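Local coordinates for cytoplasmic protein (Cryptococcus neoformans var. grubii serotype A, PDB 7LPO) that probably hydrolyses steryl beta-glucosides, as a sterylglucosidase of glycoside hydrolase family 5, at residues Q144-G152 against N202-W212. Numbering follows the deposited sequence.
Sequences QDVWSRFTG and NYTHLANQTIW
W147 is gripped on two sides by the helix opposite. I211 sets CG2 over the middle of its six-membered ring, 3.4 Å from the centroid, a CH-pi contact, while the CE3 edge of W147 points at the face of W212 in a T-shaped pair with planes at 90°. With CG anti to the backbone N (chi1 -177°), the indole swings out to reach both. One residue earlier, V146 lays CG1 over the face of the Y203 ring, and the V146 N-H runs nearly straight (171°) to Y203 OH at 3.1 Å. Y203 OH also donates to a water 2.6 Å away, which in turn donates to D145 OD1; D145 OD2 is held by H143 NE2 and salt-bridged to K48.

N208 links loop and helix through ND2, which reaches V146 O at 3.1 Å from above the carbonyl plane, while its OD1 accepts a hydrogen bond from W212 NE1 at 2.8 Å, steadying the indole. T151 OG1 also donates to V146 O, in the carbonyl plane. Q144 OE1 accepts from W147 N, and T160 OG1 bonds W147 NE1.

The loop follows barrel strand 137-143, with D145 near a bound Tris molecule; helix 206-221 packs against this loop, and L161 of helix 159-163 also touches W147 and T151.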
loop_
_atom_site.group_PDB
_atom_site.type_symbol
_atom_site.label_atom_id
_atom_site.label_comp_id
_atom_site.label_asym_id
_atom_site.label_seq_id
_atom_site.Cartn_x
_atom_site.Cartn_y
_atom_site.Cartn_z
ATOM N N GLN A 144 4.540 -6.452 -0.721
ATOM C CA GLN A 144 4.895 -7.332 0.378
ATOM C C GLN A 144 4.306 -6.759 1.662
ATOM O O GLN A 144 4.039 -5.558 1.775
ATOM C CB GLN A 144 6.423 -7.503 0.495
ATOM C CG GLN A 144 7.163 -6.284 1.028
ATOM C CD GLN A 144 7.107 -6.158 2.543
ATOM O OE1 GLN A 144 7.096 -7.149 3.260
ATOM N NE2 GLN A 144 7.081 -4.931 3.031
ATOM N N ASP A 145 4.107 -7.646 2.629
ATOM C CA ASP A 145 3.738 -7.280 3.986
ATOM C C ASP A 145 4.521 -8.199 4.907
ATOM O O ASP A 145 4.474 -9.419 4.739
ATOM C CB ASP A 145 2.233 -7.428 4.235
ATOM C CG ASP A 145 1.408 -6.541 3.343
ATOM O OD1 ASP A 145 1.342 -5.319 3.624
ATOM O OD2 ASP A 145 0.824 -7.063 2.365
ATOM N N VAL A 146 5.250 -7.610 5.852
ATOM C CA VAL A 146 6.096 -8.327 6.805
ATOM C C VAL A 146 6.855 -9.454 6.116
ATOM O O VAL A 146 6.893 -10.594 6.599
ATOM C CB VAL A 146 5.276 -8.832 8.009
ATOM C CG1 VAL A 146 4.777 -7.635 8.817
ATOM C CG2 VAL A 146 4.102 -9.672 7.590
ATOM N N TRP A 147 7.480 -9.095 4.992
ATOM C CA TRP A 147 8.397 -9.890 4.179
ATOM C C TRP A 147 7.715 -10.926 3.295
ATOM O O TRP A 147 8.006 -10.978 2.093
ATOM C CB TRP A 147 9.454 -10.603 5.032
ATOM C CG TRP A 147 10.448 -11.358 4.166
ATOM C CD1 TRP A 147 10.538 -12.705 4.016
ATOM C CD2 TRP A 147 11.447 -10.794 3.304
ATOM N NE1 TRP A 147 11.531 -13.020 3.122
ATOM C CE2 TRP A 147 12.105 -11.865 2.669
ATOM C CE3 TRP A 147 11.840 -9.486 3.000
ATOM C CZ2 TRP A 147 13.142 -11.671 1.759
ATOM C CZ3 TRP A 147 12.874 -9.295 2.109
ATOM C CH2 TRP A 147 13.515 -10.382 1.494
ATOM N N SER A 148 6.835 -11.754 3.858
ATOM C CA SER A 148 6.257 -12.856 3.092
ATOM C C SER A 148 5.059 -13.445 3.819
ATOM O O SER A 148 4.870 -13.219 5.013
ATOM C CB SER A 148 7.290 -13.963 2.848
ATOM O OG SER A 148 7.707 -14.529 4.078
ATOM N N ARG A 149 4.264 -14.232 3.083
ATOM C CA ARG A 149 3.180 -14.992 3.713
ATOM C C ARG A 149 3.705 -15.885 4.833
ATOM O O ARG A 149 3.045 -16.066 5.863
ATOM C CB ARG A 149 2.462 -15.871 2.687
ATOM C CG ARG A 149 1.700 -15.149 1.610
ATOM C CD ARG A 149 0.820 -16.119 0.818
ATOM N NE ARG A 149 1.585 -17.150 0.104
ATOM C CZ ARG A 149 1.316 -18.454 0.145
ATOM N NH1 ARG A 149 0.308 -18.912 0.871
ATOM N NH2 ARG A 149 2.056 -19.309 -0.549
ATOM N N PHE A 150 4.881 -16.472 4.636
ATOM C CA PHE A 150 5.470 -17.408 5.590
ATOM C C PHE A 150 5.994 -16.719 6.836
ATOM O O PHE A 150 6.320 -17.411 7.803
ATOM C CB PHE A 150 6.551 -18.195 4.842
ATOM C CG PHE A 150 6.103 -18.584 3.455
ATOM C CD1 PHE A 150 5.154 -19.579 3.281
ATOM C CD2 PHE A 150 6.546 -17.891 2.346
ATOM C CE1 PHE A 150 4.691 -19.899 2.040
ATOM C CE2 PHE A 150 6.082 -18.207 1.092
ATOM C CZ PHE A 150 5.151 -19.212 0.935
ATOM N N THR A 151 6.041 -15.382 6.848
ATOM C CA THR A 151 6.409 -14.622 8.034
ATOM C C THR A 151 5.294 -13.670 8.454
ATOM O O THR A 151 5.549 -12.705 9.181
ATOM C CB THR A 151 7.721 -13.865 7.817
ATOM O OG1 THR A 151 7.729 -13.223 6.541
ATOM C CG2 THR A 151 8.886 -14.838 7.864
ATOM N N GLY A 152 4.064 -13.933 8.012
ATOM C CA GLY A 152 2.873 -13.297 8.555
ATOM C C GLY A 152 2.085 -12.442 7.587
ATOM O O GLY A 152 1.116 -11.796 8.017
ATOM N N ASN A 202 4.622 -8.216 13.274
ATOM C CA ASN A 202 5.669 -9.095 12.770
ATOM C C ASN A 202 6.906 -8.306 12.369
ATOM O O ASN A 202 8.019 -8.822 12.467
ATOM C CB ASN A 202 5.130 -9.932 11.611
ATOM C CG ASN A 202 4.315 -11.136 12.102
ATOM O OD1 ASN A 202 4.770 -11.903 12.941
ATOM N ND2 ASN A 202 3.111 -11.281 11.602
ATOM N N TYR A 203 6.747 -7.037 11.983
ATOM C CA TYR A 203 7.917 -6.222 11.648
ATOM C C TYR A 203 8.885 -6.092 12.819
ATOM O O TYR A 203 10.078 -5.845 12.605
ATOM C CB TYR A 203 7.511 -4.814 11.195
ATOM C CG TYR A 203 6.973 -4.729 9.785
ATOM C CD1 TYR A 203 7.771 -5.053 8.682
ATOM C CD2 TYR A 203 5.675 -4.310 9.552
ATOM C CE1 TYR A 203 7.278 -4.976 7.387
ATOM C CE2 TYR A 203 5.173 -4.221 8.268
ATOM C CZ TYR A 203 5.968 -4.566 7.186
ATOM O OH TYR A 203 5.440 -4.484 5.910
ATOM N N THR A 204 8.401 -6.250 14.047
ATOM C CA THR A 204 9.228 -6.123 15.240
ATOM C C THR A 204 9.317 -7.441 16.000
ATOM O O THR A 204 9.521 -7.449 17.215
ATOM C CB THR A 204 8.708 -5.007 16.154
ATOM O OG1 THR A 204 7.340 -5.231 16.506
ATOM C CG2 THR A 204 8.807 -3.645 15.456
ATOM N N HIS A 205 9.173 -8.560 15.299
ATOM C CA HIS A 205 9.557 -9.860 15.823
ATOM C C HIS A 205 10.773 -10.372 15.057
ATOM O O HIS A 205 11.170 -9.820 14.028
ATOM C CB HIS A 205 8.399 -10.849 15.735
ATOM C CG HIS A 205 7.359 -10.661 16.794
ATOM N ND1 HIS A 205 6.581 -9.530 16.874
ATOM C CD2 HIS A 205 6.952 -11.466 17.806
ATOM C CE1 HIS A 205 5.733 -9.644 17.881
ATOM N NE2 HIS A 205 5.937 -10.810 18.462
ATOM N N LEU A 206 11.334 -11.473 15.552
ATOM C CA LEU A 206 12.715 -11.831 15.229
ATOM C C LEU A 206 12.921 -12.135 13.745
ATOM O O LEU A 206 13.964 -11.795 13.174
ATOM C CB LEU A 206 13.140 -13.024 16.084
ATOM C CG LEU A 206 14.516 -13.629 15.782
ATOM C CD1 LEU A 206 15.573 -12.557 15.915
ATOM C CD2 LEU A 206 14.846 -14.811 16.694
ATOM N N ALA A 207 11.961 -12.793 13.101
ATOM C CA ALA A 207 12.188 -13.178 11.711
ATOM C C ALA A 207 12.314 -11.946 10.822
ATOM O O ALA A 207 13.284 -11.805 10.065
ATOM C CB ALA A 207 11.067 -14.094 11.221
ATOM N N ASN A 208 11.321 -11.057 10.875
ATOM C CA ASN A 208 11.397 -9.822 10.103
ATOM C C ASN A 208 12.584 -8.972 10.541
ATOM O O ASN A 208 13.212 -8.296 9.715
ATOM C CB ASN A 208 10.105 -9.016 10.255
ATOM C CG ASN A 208 9.085 -9.336 9.186
ATOM O OD1 ASN A 208 8.924 -8.584 8.226
ATOM N ND2 ASN A 208 8.375 -10.456 9.354
ATOM N N GLN A 209 12.870 -8.944 11.850
ATOM C CA GLN A 209 13.978 -8.127 12.335
ATOM C C GLN A 209 15.291 -8.600 11.728
ATOM O O GLN A 209 16.166 -7.792 11.401
ATOM C CB GLN A 209 14.044 -8.172 13.864
ATOM C CG GLN A 209 13.038 -7.275 14.547
ATOM C CD GLN A 209 12.898 -7.569 16.028
ATOM O OE1 GLN A 209 12.974 -8.725 16.465
ATOM N NE2 GLN A 209 12.690 -6.520 16.813
ATOM N N THR A 210 15.435 -9.909 11.545
ATOM C CA THR A 210 16.639 -10.444 10.925
ATOM C C THR A 210 16.614 -10.226 9.423
ATOM O O THR A 210 17.565 -9.683 8.849
ATOM C CB THR A 210 16.774 -11.934 11.242
ATOM O OG1 THR A 210 16.894 -12.101 12.655
ATOM C CG2 THR A 210 17.999 -12.530 10.553
ATOM N N ILE A 211 15.519 -10.628 8.777
ATOM C CA ILE A 211 15.497 -10.706 7.323
ATOM C C ILE A 211 15.647 -9.324 6.712
ATOM O O ILE A 211 16.376 -9.148 5.731
ATOM C CB ILE A 211 14.209 -11.403 6.847
ATOM C CG1 ILE A 211 14.259 -12.886 7.202
ATOM C CG2 ILE A 211 14.038 -11.238 5.339
ATOM C CD1 ILE A 211 12.906 -13.590 7.121
ATOM N N TRP A 212 14.956 -8.325 7.274
ATOM C CA TRP A 212 15.054 -6.974 6.739
ATOM C C TRP A 212 16.436 -6.374 6.970
ATOM O O TRP A 212 16.908 -5.591 6.143
ATOM C CB TRP A 212 13.974 -6.094 7.360
ATOM C CG TRP A 212 12.617 -6.329 6.806
ATOM C CD1 TRP A 212 11.545 -6.833 7.469
ATOM C CD2 TRP A 212 12.181 -6.079 5.460
ATOM N NE1 TRP A 212 10.460 -6.905 6.625
ATOM C CE2 TRP A 212 10.826 -6.452 5.386
ATOM C CE3 TRP A 212 12.807 -5.575 4.314
ATOM C CZ2 TRP A 212 10.077 -6.330 4.216
ATOM C CZ3 TRP A 212 12.063 -5.451 3.154
ATOM C CH2 TRP A 212 10.711 -5.831 3.113
HETATM O O HOH W 1 3.009 -3.903 5.225
#